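Local coordinates for osmotically inducible protein OsmC (Psychrobacter arcticus, PDB 2PN2), which is not functionally characterised but belongs to the OsmC family and probably takes part in the osmotic stress response and in the detoxification of peroxides, at residues A89-E94 with T114-L119; L74-I79 with A131-V136; D30-A35 with E43-A48. One frame throughout, in Å; residues are numbered along the deposited sequence. Where two conformers were deposited one is given.

Contacts 1 and 2 are neighbours, their centres about 14 Å apart, with contact 1 nested inside the chain loop that contact 2 closes. They share helix 61-83: L74 CD2 lies 3.8 Å from T91 CG2, and I77 CG2 lies 4.0 Å from F115 CE1. Contact 2 also holds C134, of the likely redox site. Contact 3 stands apart in its own subunit, its centre about 30 Å from that of contact 1 and about 26 Å from that of contact 2; the nearest atoms of contacts 2 and 3 are about 12 Å apart. The dimer brings contact 3 against contact 2 of the other subunit: T33 packs on T75 of the second subunit.

Contact 1: residues A89-E94 with T114-L119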
loop_
_atom_site.group_PDB
_atom_site.type_symbol
_atom_site.label_atom_id
_atom_site.label_comp_id
_atom_site.label_asym_id
_atom_site.label_seq_id
_atom_site.Cartn_x
_atom_site.Cartn_y
_atom_site.Cartn_z
ATOM N N ALA A 89 7.604 -10.174 -19.031
ATOM C CA ALA A 89 7.463 -8.707 -19.198
ATOM C C ALA A 89 6.164 -8.413 -19.957
ATOM O O ALA A 89 5.769 -9.168 -20.854
ATOM C CB ALA A 89 8.683 -8.091 -19.922
ATOM N N GLY A 90 5.460 -7.364 -19.544
ATOM C CA GLY A 90 4.174 -7.015 -20.152
ATOM C C GLY A 90 2.974 -7.688 -19.497
ATOM O O GLY A 90 1.829 -7.383 -19.869
ATOM N N THR A 91 3.213 -8.591 -18.533
ATOM C CA THR A 91 2.142 -9.197 -17.742
ATOM C C THR A 91 1.428 -8.049 -17.019
ATOM O O THR A 91 2.070 -7.072 -16.618
ATOM C CB THR A 91 2.689 -10.240 -16.719
ATOM O OG1 THR A 91 3.243 -11.351 -17.433
ATOM C CG2 THR A 91 1.557 -10.768 -15.783
ATOM N N THR A 92 0.108 -8.147 -16.902
ATOM C CA THR A 92 -0.694 -7.113 -16.269
ATOM C C THR A 92 -1.595 -7.682 -15.184
ATOM O O THR A 92 -1.975 -8.859 -15.232
ATOM C CB THR A 92 -1.551 -6.376 -17.302
ATOM O OG1 THR A 92 -2.426 -7.308 -17.951
ATOM C CG2 THR A 92 -0.671 -5.686 -18.352
ATOM N N ALA A 93 -1.937 -6.832 -14.220
ATOM C CA ALA A 93 -2.833 -7.186 -13.118
ATOM C C ALA A 93 -3.863 -6.071 -12.924
ATOM O O ALA A 93 -3.460 -4.957 -12.580
ATOM C CB ALA A 93 -2.029 -7.410 -11.822
ATOM N N GLU A 94 -5.155 -6.359 -13.179
ATOM C CA GLU A 94 -6.275 -5.416 -12.937
ATOM C C GLU A 94 -6.741 -5.634 -11.507
ATOM O O GLU A 94 -7.088 -6.756 -11.132
ATOM C CB GLU A 94 -7.462 -5.624 -13.882
ATOM C CG GLU A 94 -7.219 -5.073 -15.245
ATOM C CD GLU A 94 -8.262 -5.453 -16.284
ATOM O OE1 GLU A 94 -9.304 -6.059 -15.938
ATOM O OE2 GLU A 94 -8.025 -5.139 -17.469
ATOM N N THR A 114 -3.099 -11.179 -16.380
ATOM C CA THR A 114 -3.043 -11.568 -17.788
ATOM C C THR A 114 -1.567 -11.632 -18.186
ATOM O O THR A 114 -0.873 -10.621 -18.200
ATOM C CB THR A 114 -3.870 -10.610 -18.685
ATOM O OG1 THR A 114 -5.230 -10.593 -18.218
ATOM C CG2 THR A 114 -3.868 -11.060 -20.158
ATOM N N PHE A 115 -1.091 -12.847 -18.442
ATOM C CA PHE A 115 0.275 -13.073 -18.879
ATOM C C PHE A 115 0.464 -12.711 -20.354
ATOM O O PHE A 115 -0.452 -12.874 -21.170
ATOM C CB PHE A 115 0.704 -14.516 -18.602
ATOM C CG PHE A 115 0.953 -14.770 -17.165
ATOM C CD1 PHE A 115 2.203 -14.493 -16.613
ATOM C CD2 PHE A 115 -0.079 -15.201 -16.329
ATOM C CE1 PHE A 115 2.442 -14.698 -15.242
ATOM C CE2 PHE A 115 0.142 -15.414 -14.963
ATOM C CZ PHE A 115 1.408 -15.159 -14.418
ATOM N N ASN A 116 1.660 -12.196 -20.659
ATOM C CA ASN A 116 2.049 -11.838 -22.030
ATOM C C ASN A 116 2.066 -13.042 -23.003
ATOM O O ASN A 116 1.702 -12.884 -24.175
ATOM C CB ASN A 116 3.422 -11.119 -22.047
ATOM C CG ASN A 116 4.555 -11.970 -21.453
ATOM O OD1 ASN A 116 4.330 -12.782 -20.549
ATOM N ND2 ASN A 116 5.773 -11.766 -21.946
ATOM N N GLN A 117 2.463 -14.222 -22.502
ATOM C CA GLN A 117 2.572 -15.464 -23.292
ATOM C C GLN A 117 1.684 -16.599 -22.777
ATOM O O GLN A 117 1.074 -16.490 -21.715
ATOM C CB GLN A 117 4.028 -15.934 -23.285
ATOM N N GLU A 118 1.631 -17.694 -23.540
ATOM C CA GLU A 118 0.864 -18.895 -23.162
ATOM C C GLU A 118 1.631 -19.666 -22.076
ATOM O O GLU A 118 2.844 -19.832 -22.192
ATOM C CB GLU A 118 0.607 -19.798 -24.373
ATOM N N LEU A 119 0.919 -20.096 -21.025
ATOM C CA LEU A 119 1.481 -20.854 -19.888
ATOM C C LEU A 119 0.732 -22.169 -19.681
ATOM O O LEU A 119 -0.499 -22.174 -19.727
ATOM C CB LEU A 119 1.363 -20.050 -18.583
ATOM C CG LEU A 119 2.109 -18.724 -18.442
ATOM C CD1 LEU A 119 1.814 -18.121 -17.089
ATOM C CD2 LEU A 119 3.601 -18.913 -18.620
#
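T91 has CG2 opposite its backbone N and OG1 beside that N (chi1 -66°), which lays the methyl over one face of the F115 ring while the hydroxyl reaches the ring edge atoms, T91 OG1 3.4 Å from F115 CD1. CG2 sits 4.2 Å from the ring centroid and 24° off the normal, a CH-pi contact displaced toward the rim. L119 covers the opposite face, its CD1 3.4 Å above the plane and over the centre, so the phenyl ring is sandwiched between two aliphatic groups. T91 OG1 has I88 O as its polar partner.

N116 holds CG between its backbone N and carbonyl carbon (chi1 59°). That folds the amide back toward A89, with ND2 only 2.8 Å from A89 O; the angle is too poor for a hydrogen bond, and ND2 bonds only weakly to D87 O. The backbone N of N116 is buried here without a partner in the model. G90 passes close by, and a CB on it would come 3.8 Å from N116 CB.

Where the chains become regular, T92 and T114 form an antiparallel hydrogen-bonded pair. T92 N donates to T114 O at 3.0 Å and T114 N to T92 O at 2.8 Å, both nearly straight. Their side chains leave the sheet side by side on the same face, T92 OG1 resting 3.7 Å from T114 CB.

The pair lies near the end of strand 105-114, where it runs beside strand 92-100. F115 packs on I77 of helix 61-83 and meets the ring of F127 on helix 121-132, tying the loop between strand and helix to both helices. Strand 92-100 also pairs through T92, A93 and E94 with an antiparallel strand of the second subunit, which carries the sheet across the dimer interface.

Contact 2: residues L74-I79 with A131-V136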
loop_
_atom_site.group_PDB
_atom_site.type_symbol
_atom_site.label_atom_id
_atom_site.label_comp_id
_atom_site.label_asym_id
_atom_site.label_seq_id
_atom_site.Cartn_x
_atom_site.Cartn_y
_atom_site.Cartn_z
ATOM N N LEU A 74 2.995 -9.860 -8.538
ATOM C CA LEU A 74 3.753 -9.819 -9.786
ATOM C C LEU A 74 5.263 -9.917 -9.536
ATOM O O LEU A 74 5.969 -10.560 -10.308
ATOM C CB LEU A 74 3.428 -8.575 -10.618
ATOM C CG LEU A 74 2.040 -8.437 -11.259
ATOM C CD1 LEU A 74 1.984 -7.137 -12.034
ATOM C CD2 LEU A 74 1.721 -9.612 -12.184
ATOM N N THR A 75 5.739 -9.304 -8.448
ATOM C CA THR A 75 7.173 -9.294 -8.102
ATOM C C THR A 75 7.646 -10.702 -7.723
ATOM O O THR A 75 8.671 -11.167 -8.242
ATOM C CB THR A 75 7.471 -8.277 -6.980
ATOM O OG1 THR A 75 7.022 -6.974 -7.398
ATOM C CG2 THR A 75 8.972 -8.228 -6.648
ATOM N N ILE A 76 6.903 -11.374 -6.841
ATOM C CA ILE A 76 7.250 -12.750 -6.422
ATOM C C ILE A 76 7.070 -13.741 -7.586
ATOM O O ILE A 76 7.846 -14.699 -7.680
ATOM C CB ILE A 76 6.515 -13.198 -5.123
ATOM C CG1 ILE A 76 7.247 -14.380 -4.483
ATOM C CG2 ILE A 76 5.048 -13.505 -5.387
ATOM C CD1 ILE A 76 6.618 -14.893 -3.203
ATOM N N ILE A 77 6.074 -13.509 -8.463
ATOM C CA ILE A 77 5.938 -14.299 -9.721
ATOM C C ILE A 77 7.166 -14.059 -10.619
ATOM O O ILE A 77 7.692 -15.008 -11.201
ATOM C CB ILE A 77 4.599 -14.025 -10.501
ATOM C CG1 ILE A 77 3.430 -14.674 -9.758
ATOM C CG2 ILE A 77 4.658 -14.607 -11.932
ATOM C CD1 ILE A 77 2.037 -14.201 -10.223
ATOM N N GLY A 78 7.628 -12.808 -10.698
ATOM C CA GLY A 78 8.845 -12.459 -11.461
ATOM C C GLY A 78 10.100 -13.190 -11.001
ATOM O O GLY A 78 10.913 -13.594 -11.817
ATOM N N ILE A 79 10.247 -13.358 -9.687
ATOM C CA ILE A 79 11.360 -14.123 -9.100
ATOM C C ILE A 79 11.267 -15.579 -9.549
ATOM O O ILE A 79 12.268 -16.168 -9.948
ATOM C CB ILE A 79 11.340 -14.067 -7.544
ATOM C CG1 ILE A 79 11.666 -12.650 -7.059
ATOM C CG2 ILE A 79 12.320 -15.074 -6.940
ATOM C CD1 ILE A 79 11.667 -12.487 -5.534
ATOM N N ALA A 131 2.070 -16.427 -5.729
ATOM C CA ALA A 131 1.330 -15.165 -5.540
ATOM C C ALA A 131 0.601 -15.057 -4.191
ATOM O O ALA A 131 0.706 -14.035 -3.500
ATOM C CB ALA A 131 0.315 -14.984 -6.650
ATOM N N LEU A 132 -0.156 -16.097 -3.845
ATOM C CA LEU A 132 -0.901 -16.145 -2.568
ATOM C C LEU A 132 -0.024 -16.184 -1.299
ATOM O O LEU A 132 -0.514 -15.858 -0.223
ATOM C CB LEU A 132 -1.924 -17.300 -2.559
ATOM C CG LEU A 132 -3.135 -17.188 -3.508
ATOM C CD1 LEU A 132 -4.104 -18.374 -3.295
ATOM C CD2 LEU A 132 -3.881 -15.894 -3.289
ATOM N N THR A 133 1.249 -16.567 -1.427
ATOM C CA THR A 133 2.182 -16.608 -0.283
ATOM C C THR A 133 3.047 -15.347 -0.132
ATOM O O THR A 133 3.879 -15.299 0.788
ATOM C CB THR A 133 3.161 -17.853 -0.365
ATOM O OG1 THR A 133 4.200 -17.638 -1.342
ATOM C CG2 THR A 133 2.399 -19.132 -0.665
ATOM N N CYS A 134 2.839 -14.324 -0.977
ATOM C CA CYS A 134 3.750 -13.179 -1.026
ATOM C C CYS A 134 3.655 -12.304 0.219
ATOM O O CYS A 134 2.640 -12.349 0.918
ATOM C CB CYS A 134 3.545 -12.353 -2.301
ATOM S SG CYS A 134 2.129 -11.267 -2.304
ATOM N N PRO A 135 4.715 -11.537 0.517
ATOM C CA PRO A 135 4.698 -10.765 1.766
ATOM C C PRO A 135 3.492 -9.872 2.054
ATOM O O PRO A 135 3.018 -9.893 3.185
ATOM C CB PRO A 135 6.003 -9.969 1.693
ATOM C CG PRO A 135 6.903 -10.881 0.946
ATOM C CD PRO A 135 6.024 -11.393 -0.153
ATOM N N VAL A 136 2.993 -9.145 1.050
ATOM C CA VAL A 136 1.797 -8.307 1.227
ATOM C C VAL A 136 0.561 -9.197 1.444
ATOM O O VAL A 136 -0.299 -8.853 2.278
ATOM C CB VAL A 136 1.583 -7.299 0.081
ATOM C CG1 VAL A 136 0.270 -6.503 0.275
ATOM C CG2 VAL A 136 2.764 -6.363 0.004
#
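The long central helix 61-83 of the OsmC fold meets the C-terminal end of helix 121-132 and the Cys-Pro turn that follows it, with I76 and I77 packing against A131, T133 and C134. Proteins of this family commonly carry one cysteine on the central helix and a second in a Cys-Pro turn; C72 and C134, whose side chains touch, are consistent with that redox pair.

I76 does most of the work. Its CB points at the turn, and CG1 lies opposite the backbone N (chi1 -160°), which spreads the two branches over C134. The CG2 methyl presses on the base of the cysteine side chain, 3.6 Å from C134 CB, and also faces the backbone of A131, 4.1 Å from its CA. The longer branch runs alongside, so that CD1 lies 4.0 Å from C134 CA and reaches the T133 hydroxyl. T133 OG1 gives its hydrogen bond to T130 O, the helical carbonyl three residues back, and meets I76 by van der Waals contact. The isoleucine thus packs against the stem of C134, while SG itself stands between the backbone N and the carbonyl carbon (chi1 78°).

The turn is held partly by its own backbone: C134 N donates a weak 3.3 Å bond to A131 O. P135 follows, packing on C72 and, across the dimer interface, on T62 of the second subunit.

One helical step on, I77 starts out across the contact, yet its far end bends inward. It also packs on F127, a second point at which this isoleucine meets helix 121-132. Its CD1 methyl ends 4.0 Å from A131 CB, two methyls meeting where the helices come together.

Contact 3: residues D30-A35 with E43-A48; sequences DLRTSA and EIITDA
T33 pairs with T46, and A35 with I44, as antiparallel hydrogen-bonded pairs; the N-to-C directions of the two short segments are 165° apart. T33 N donates to T46 O at 2.9 Å and A35 N to I44 O at 2.8 Å, each with its return bond; S34 and I45 form the non-hydrogen-bonded pair between them.

Among the hydroxyls, T33 OG1 and T46 OG1 meet tip to tip, 2.6 Å apart and hydrogen-bonded. T33 OG1 also bonds S71 OG of the second subunit, and a water joins T46 OG1 to L31 O, so both buried hydroxyls are doubly engaged.

Charge links R32 to D47. Lying side by side, they form a salt bridge from R32 NE to D47 OD1 at 3.0 Å, with R32 NH2 to D47 OD2 at 3.4 Å. Both hydrogen bonds are weak, although the two planes are only 26° apart. The arginine chain bends at chi3 (-82°), which turns the guanidinium back alongside the aspartate; D47 OD2 is held more firmly by E57 N. With an alanine at R32, D47 OD1 would probably lose its cationic mate and I45 CG2, now 3.6 Å from R32 NE, its cover.

At the end of the pair, beside the 3.2 Å bond from A48 N to L31 O, apolar contact brings L31 CB to 3.6 Å from A48 CB.

All this belongs to a beta hairpin, strands 32-37 and 42-47, within the three-stranded N-terminal antiparallel sheet. Its T33 and A35 face packs on helix 61-83 of the second subunit, in keeping with the intertwined dimers of OsmC proteins.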
loop_
_atom_site.group_PDB
_atom_site.type_symbol
_atom_site.label_atom_id
_atom_site.label_comp_id
_atom_site.label_asym_id
_atom_site.label_seq_id
_atom_site.Cartn_x
_atom_site.Cartn_y
_atom_site.Cartn_z
ATOM N N ASP A 30 -5.965 19.675 1.838
ATOM C CA ASP A 30 -6.974 19.227 0.848
ATOM C C ASP A 30 -7.078 17.681 0.764
ATOM O O ASP A 30 -7.384 17.126 -0.303
ATOM C CB ASP A 30 -6.697 19.851 -0.547
ATOM C CG ASP A 30 -6.614 21.380 -0.520
ATOM O OD1 ASP A 30 -7.497 22.029 0.086
ATOM O OD2 ASP A 30 -5.682 21.940 -1.150
ATOM N N LEU A 31 -6.814 17.014 1.898
ATOM C CA LEU A 31 -6.818 15.549 2.040
ATOM C C LEU A 31 -5.791 14.810 1.165
ATOM O O LEU A 31 -5.962 13.624 0.839
ATOM C CB LEU A 31 -8.232 14.979 1.858
ATOM C CG LEU A 31 -9.308 15.588 2.759
ATOM C CD1 LEU A 31 -10.649 14.914 2.495
ATOM C CD2 LEU A 31 -8.916 15.477 4.241
ATOM N N ARG A 32 -4.693 15.502 0.852
ATOM C CA ARG A 32 -3.617 14.974 0.023
ATOM C C ARG A 32 -2.366 14.685 0.835
ATOM O O ARG A 32 -2.002 15.487 1.698
ATOM C CB ARG A 32 -3.235 15.989 -1.053
ATOM C CG ARG A 32 -1.934 15.664 -1.799
ATOM C CD ARG A 32 -1.746 16.572 -2.956
ATOM N NE ARG A 32 -2.492 16.127 -4.119
ATOM C CZ ARG A 32 -2.739 16.870 -5.198
ATOM N NH1 ARG A 32 -2.330 18.148 -5.309
ATOM N NH2 ARG A 32 -3.424 16.325 -6.185
ATOM N N THR A 33 -1.684 13.584 0.513
ATOM C CA THR A 33 -0.381 13.268 1.127
ATOM C C THR A 33 0.660 13.034 0.031
ATOM O O THR A 33 0.311 12.682 -1.083
ATOM C CB THR A 33 -0.407 12.068 2.092
ATOM O OG1 THR A 33 -0.336 10.825 1.375
ATOM C CG2 THR A 33 -1.634 12.116 3.005
ATOM N N SER A 34 1.922 13.253 0.377
ATOM C CA SER A 34 3.076 13.025 -0.496
ATOM C C SER A 34 4.074 12.196 0.284
ATOM O O SER A 34 4.460 12.595 1.372
ATOM C CB SER A 34 3.712 14.354 -0.886
ATOM O OG SER A 34 4.931 14.136 -1.570
ATOM N N ALA A 35 4.510 11.074 -0.287
ATOM C CA ALA A 35 5.436 10.148 0.371
ATOM C C ALA A 35 6.695 9.966 -0.477
ATOM O O ALA A 35 6.590 9.689 -1.676
ATOM C CB ALA A 35 4.746 8.792 0.609
ATOM N N GLU A 43 8.751 9.419 -5.403
ATOM C CA GLU A 43 7.568 10.074 -4.761
ATOM C C GLU A 43 6.212 9.494 -5.176
ATOM O O GLU A 43 6.003 9.267 -6.362
ATOM C CB GLU A 43 7.502 11.586 -5.082
ATOM C CG GLU A 43 6.308 12.351 -4.415
ATOM C CD GLU A 43 6.227 13.832 -4.720
ATOM O OE1 GLU A 43 6.458 14.234 -5.880
ATOM O OE2 GLU A 43 5.880 14.603 -3.798
ATOM N N ILE A 44 5.311 9.325 -4.188
ATOM C CA ILE A 44 3.936 8.823 -4.361
ATOM C C ILE A 44 2.959 9.798 -3.701
ATOM O O ILE A 44 3.233 10.287 -2.607
ATOM C CB ILE A 44 3.796 7.419 -3.733
ATOM C CG1 ILE A 44 4.525 6.412 -4.625
ATOM C CG2 ILE A 44 2.320 7.014 -3.548
ATOM C CD1 ILE A 44 4.555 5.063 -4.101
ATOM N N ILE A 45 1.830 10.060 -4.350
ATOM C CA ILE A 45 0.809 10.973 -3.859
ATOM C C ILE A 45 -0.446 10.181 -3.546
ATOM O O ILE A 45 -0.719 9.193 -4.218
ATOM C CB ILE A 45 0.436 12.030 -4.939
ATOM C CG1 ILE A 45 1.668 12.812 -5.445
ATOM C CG2 ILE A 45 -0.627 13.009 -4.433
ATOM C CD1 ILE A 45 2.448 13.533 -4.378
ATOM N N THR A 46 -1.166 10.590 -2.505
ATOM C CA THR A 46 -2.513 10.071 -2.247
ATOM C C THR A 46 -3.489 11.230 -2.109
ATOM O O THR A 46 -3.104 12.318 -1.709
ATOM C CB THR A 46 -2.643 9.155 -0.992
ATOM O OG1 THR A 46 -2.481 9.924 0.201
ATOM C CG2 THR A 46 -1.655 7.980 -1.033
ATOM N N ASP A 47 -4.743 10.972 -2.478
ATOM C CA ASP A 47 -5.853 11.885 -2.321
ATOM C C ASP A 47 -7.031 11.093 -1.787
ATOM O O ASP A 47 -7.197 9.923 -2.137
ATOM C CB ASP A 47 -6.312 12.460 -3.667
ATOM C CG ASP A 47 -5.439 13.574 -4.197
ATOM O OD1 ASP A 47 -4.771 14.295 -3.435
ATOM O OD2 ASP A 47 -5.498 13.786 -5.420
ATOM N N ALA A 48 -7.851 11.741 -0.972
ATOM C CA ALA A 48 -9.121 11.159 -0.536
ATOM C C ALA A 48 -10.077 11.243 -1.747
ATOM O O ALA A 48 -9.928 12.140 -2.593
ATOM C CB ALA A 48 -9.695 11.916 0.635
HETATM O O HOH W 1 -7.212 14.839 -1.749
HETATM O O HOH W 2 -4.868 11.021 0.780
#